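Local coordinates for protein BSU-2 beta-lactamase (Bacillus subtilis, PDB 6W5E) that probably hydrolyses the beta-lactam ring of penicillin-type antibiotics as a class D serine beta-lactamase, at residues G48-Q56 with P172-A183. Sequence-based numbering, arbitrary orientation.
Sequences GTFILHDLQ and PLEQETFLEKLA
Helix 172-183 packs lengthwise on one face of the central antiparallel sheet, meeting strand 48-54 where Thr49, Ile51 and His53 turn alternate side chains onto Pro172, Leu173, Glu176 and Glu180. The strand and helix axes come within 9.3 Å at closest approach, 25° from parallel. At the helix start, Thr49 CG2 rests on Pro172 CG at 3.7 Å, while Thr49 OG1 hydrogen-bonds to Tyr63 O of the neighbouring strand. Proline suits this first turn, where its missing N-H costs no helix hydrogen bond. Ile51 suits the middle because its two branches reach different turns: CD1 lies 3.5 Å from Pro172 C and also touches Leu173 CD2, and CG2 meets Glu176 CG. This helix-on-sheet layering belongs to the penicillin-binding transpeptidase fold that class D beta-lactamases share. Further along, the Glu180 carboxylate stacks on the His53 ring, their planes 18° apart, with Glu180 OE1 3.4 Å above the ring centre. Such a flat pairing gives His53 NE2 poor bonding geometry toward the acid; His53 ND1 instead hydrogen-bonds to Thr60 OG1, and Glu180 OE2 forms a salt bridge with Lys184. In the conformer described, Glu176 folds back at its CB-CG bond (chi2 -75°), which turns its carboxylate toward His53. Beyond the strand's end, Leu55 splits its methyls, CD2 against Glu180 CG and CD1 against the small Ala183 CB.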
loop_
_atom_site.group_PDB
_atom_site.type_symbol
_atom_site.label_atom_id
_atom_site.label_comp_id
_atom_site.label_asym_id
_atom_site.label_seq_id
_atom_site.Cartn_x
_atom_site.Cartn_y
_atom_site.Cartn_z
ATOM N N GLY A 48 10.126 -7.930 -11.730
ATOM C CA GLY A 48 9.699 -7.318 -10.484
ATOM C C GLY A 48 10.822 -6.618 -9.756
ATOM O O GLY A 48 11.993 -6.696 -10.137
ATOM N N THR A 49 10.440 -5.932 -8.676
ATOM C CA THR A 49 11.381 -5.253 -7.798
ATOM C C THR A 49 10.948 -5.459 -6.350
ATOM O O THR A 49 9.769 -5.679 -6.059
ATOM C CB THR A 49 11.499 -3.764 -8.166
ATOM O OG1 THR A 49 12.430 -3.110 -7.302
ATOM C CG2 THR A 49 10.152 -3.074 -8.050
ATOM N N PHE A 50 11.923 -5.424 -5.445
ATOM C CA PHE A 50 11.675 -5.544 -4.015
ATOM C C PHE A 50 12.575 -4.552 -3.299
ATOM O O PHE A 50 13.772 -4.469 -3.594
ATOM C CB PHE A 50 11.998 -6.963 -3.520
ATOM C CG PHE A 50 11.906 -7.124 -2.024
ATOM C CD1 PHE A 50 10.669 -7.206 -1.397
ATOM C CD2 PHE A 50 13.051 -7.211 -1.252
ATOM C CE1 PHE A 50 10.586 -7.360 -0.034
ATOM C CE2 PHE A 50 12.971 -7.371 0.122
ATOM C CZ PHE A 50 11.742 -7.449 0.729
ATOM N N ILE A 51 11.995 -3.810 -2.357
ATOM C CA ILE A 51 12.710 -2.809 -1.576
ATOM C C ILE A 51 12.442 -3.069 -0.104
ATOM O O ILE A 51 11.285 -3.248 0.289
ATOM C CB ILE A 51 12.257 -1.383 -1.938
ATOM C CG1 ILE A 51 12.391 -1.138 -3.443
ATOM C CG2 ILE A 51 13.067 -0.382 -1.130
ATOM C CD1 ILE A 51 11.451 -0.096 -3.961
ATOM N N LEU A 52 13.501 -3.086 0.708
ATOM C CA LEU A 52 13.369 -3.293 2.148
ATOM C C LEU A 52 14.209 -2.252 2.868
ATOM O O LEU A 52 15.423 -2.169 2.650
ATOM C CB LEU A 52 13.796 -4.706 2.556
ATOM C CG LEU A 52 13.469 -5.093 4.003
ATOM C CD1 LEU A 52 11.958 -5.099 4.236
ATOM C CD2 LEU A 52 14.088 -6.445 4.351
ATOM N N HIS A 53 13.566 -1.463 3.723
ATOM C CA HIS A 53 14.234 -0.413 4.477
ATOM C C HIS A 53 14.234 -0.745 5.963
ATOM O O HIS A 53 13.171 -0.949 6.557
ATOM C CB HIS A 53 13.565 0.944 4.266
ATOM C CG HIS A 53 14.209 2.049 5.042
ATOM N ND1 HIS A 53 15.349 2.689 4.611
ATOM C CD2 HIS A 53 13.903 2.589 6.247
ATOM C CE1 HIS A 53 15.705 3.595 5.503
ATOM N NE2 HIS A 53 14.847 3.553 6.507
ATOM N N ASP A 54 15.429 -0.763 6.556
ATOM C CA ASP A 54 15.645 -0.948 7.987
ATOM C C ASP A 54 15.478 0.402 8.682
ATOM O O ASP A 54 16.316 1.298 8.518
ATOM C CB ASP A 54 17.067 -1.480 8.160
ATOM C CG ASP A 54 17.417 -1.849 9.594
ATOM O OD1 ASP A 54 16.869 -1.252 10.546
ATOM O OD2 ASP A 54 18.303 -2.718 9.767
ATOM N N LEU A 55 14.399 0.555 9.460
ATOM C CA LEU A 55 14.133 1.837 10.111
ATOM C C LEU A 55 15.168 2.152 11.189
ATOM O O LEU A 55 15.644 3.288 11.281
ATOM C CB LEU A 55 12.714 1.857 10.678
ATOM C CG LEU A 55 11.625 2.027 9.612
ATOM C CD1 LEU A 55 10.267 1.575 10.139
ATOM C CD2 LEU A 55 11.581 3.480 9.129
ATOM N N GLN A 56 15.542 1.160 12.000
ATOM C CA GLN A 56 16.478 1.412 13.090
ATOM C C GLN A 56 17.844 1.839 12.572
ATOM O O GLN A 56 18.475 2.733 13.143
ATOM C CB GLN A 56 16.613 0.170 13.968
ATOM C CG GLN A 56 15.567 0.062 15.049
ATOM C CD GLN A 56 15.782 -1.151 15.927
ATOM O OE1 GLN A 56 16.742 -1.905 15.739
ATOM N NE2 GLN A 56 14.895 -1.344 16.896
ATOM N N PRO A 172 8.217 2.435 -7.369
ATOM C CA PRO A 172 8.370 1.673 -6.122
ATOM C C PRO A 172 9.226 2.382 -5.080
ATOM O O PRO A 172 8.882 2.358 -3.890
ATOM C CB PRO A 172 8.955 0.344 -6.605
ATOM C CG PRO A 172 8.343 0.173 -7.967
ATOM C CD PRO A 172 8.334 1.568 -8.558
ATOM N N LEU A 173 10.303 3.057 -5.494
ATOM C CA LEU A 173 11.111 3.800 -4.531
ATOM C C LEU A 173 10.339 4.978 -3.943
ATOM O O LEU A 173 10.473 5.276 -2.751
ATOM C CB LEU A 173 12.424 4.256 -5.169
ATOM C CG LEU A 173 13.511 3.177 -5.143
ATOM C CD1 LEU A 173 14.668 3.511 -6.082
ATOM C CD2 LEU A 173 13.999 2.948 -3.713
ATOM N N GLU A 174 9.516 5.653 -4.757
ATOM C CA GLU A 174 8.690 6.741 -4.233
ATOM C C GLU A 174 7.644 6.218 -3.252
ATOM O O GLU A 174 7.331 6.885 -2.254
ATOM C CB GLU A 174 8.029 7.509 -5.381
ATOM C CG GLU A 174 8.990 8.403 -6.159
ATOM C CD GLU A 174 8.376 9.028 -7.399
ATOM O OE1 GLU A 174 7.576 8.359 -8.091
ATOM O OE2 GLU A 174 8.698 10.205 -7.680
ATOM N N GLN A 175 7.090 5.034 -3.522
ATOM C CA GLN A 175 6.197 4.399 -2.557
ATOM C C GLN A 175 6.923 4.128 -1.245
ATOM O O GLN A 175 6.366 4.364 -0.164
ATOM C CB GLN A 175 5.638 3.102 -3.134
ATOM C CG GLN A 175 4.559 3.298 -4.191
ATOM C CD GLN A 175 3.183 2.835 -3.729
ATOM O OE1 GLN A 175 2.826 2.980 -2.567
ATOM N NE2 GLN A 175 2.408 2.281 -4.645
ATOM N N GLU A 176 8.168 3.633 -1.317
ATOM C CA GLU A 176 8.936 3.385 -0.098
ATOM C C GLU A 176 9.100 4.663 0.710
ATOM O O GLU A 176 8.968 4.651 1.938
ATOM C CB GLU A 176 10.313 2.795 -0.419
ATOM C CG GLU A 176 11.091 2.325 0.834
ATOM C CD GLU A 176 11.698 3.466 1.691
ATOM O OE1 GLU A 176 11.992 4.548 1.143
ATOM O OE2 GLU A 176 11.883 3.289 2.920
ATOM N N THR A 177 9.434 5.766 0.037
ATOM C CA THR A 177 9.659 7.028 0.728
ATOM C C THR A 177 8.414 7.449 1.485
ATOM O O THR A 177 8.482 7.818 2.663
ATOM C CB THR A 177 10.066 8.082 -0.299
ATOM O OG1 THR A 177 11.326 7.697 -0.850
ATOM C CG2 THR A 177 10.168 9.483 0.323
ATOM N N PHE A 178 7.260 7.364 0.825
ATOM C CA PHE A 178 6.000 7.712 1.467
ATOM C C PHE A 178 5.718 6.792 2.648
ATOM O O PHE A 178 5.379 7.254 3.745
ATOM C CB PHE A 178 4.872 7.625 0.442
ATOM C CG PHE A 178 3.500 7.664 1.048
ATOM C CD1 PHE A 178 3.010 8.824 1.633
ATOM C CD2 PHE A 178 2.713 6.529 1.054
ATOM C CE1 PHE A 178 1.753 8.845 2.207
ATOM C CE2 PHE A 178 1.458 6.545 1.625
ATOM C CZ PHE A 178 0.975 7.707 2.201
ATOM N N LEU A 179 5.853 5.481 2.442
ATOM C CA LEU A 179 5.512 4.532 3.503
ATOM C C LEU A 179 6.474 4.611 4.681
ATOM O O LEU A 179 6.083 4.314 5.815
ATOM C CB LEU A 179 5.452 3.109 2.941
ATOM C CG LEU A 179 4.256 2.897 2.003
ATOM C CD1 LEU A 179 4.465 1.627 1.213
ATOM C CD2 LEU A 179 2.932 2.855 2.771
ATOM N N GLU A 180 7.730 4.990 4.442
ATOM C CA GLU A 180 8.651 5.200 5.549
ATOM C C GLU A 180 8.195 6.365 6.423
ATOM O O GLU A 180 8.293 6.306 7.655
ATOM C CB GLU A 180 10.054 5.459 4.998
ATOM C CG GLU A 180 11.077 5.761 6.058
ATOM C CD GLU A 180 12.479 5.915 5.503
ATOM O OE1 GLU A 180 12.772 5.372 4.409
ATOM O OE2 GLU A 180 13.294 6.592 6.171
ATOM N N LYS A 181 7.701 7.440 5.802
ATOM C CA LYS A 181 7.157 8.555 6.573
ATOM C C LYS A 181 5.928 8.135 7.371
ATOM O O LYS A 181 5.752 8.565 8.518
ATOM C CB LYS A 181 6.821 9.718 5.645
ATOM C CG LYS A 181 8.024 10.274 4.913
ATOM C CD LYS A 181 7.583 11.273 3.850
ATOM C CE LYS A 181 8.759 11.910 3.133
ATOM N NZ LYS A 181 8.286 12.604 1.903
ATOM N N LEU A 182 5.069 7.294 6.788
ATOM C CA LEU A 182 3.915 6.798 7.534
ATOM C C LEU A 182 4.349 5.921 8.708
ATOM O O LEU A 182 3.828 6.054 9.820
ATOM C CB LEU A 182 2.966 6.044 6.599
ATOM C CG LEU A 182 1.768 5.356 7.274
ATOM C CD1 LEU A 182 0.883 6.385 7.986
ATOM C CD2 LEU A 182 0.962 4.532 6.259
ATOM N N ALA A 183 5.303 5.016 8.480
ATOM C CA ALA A 183 5.795 4.177 9.570
ATOM C C ALA A 183 6.341 5.021 10.715
ATOM O O ALA A 183 6.071 4.745 11.892
ATOM C CB ALA A 183 6.878 3.236 9.049
#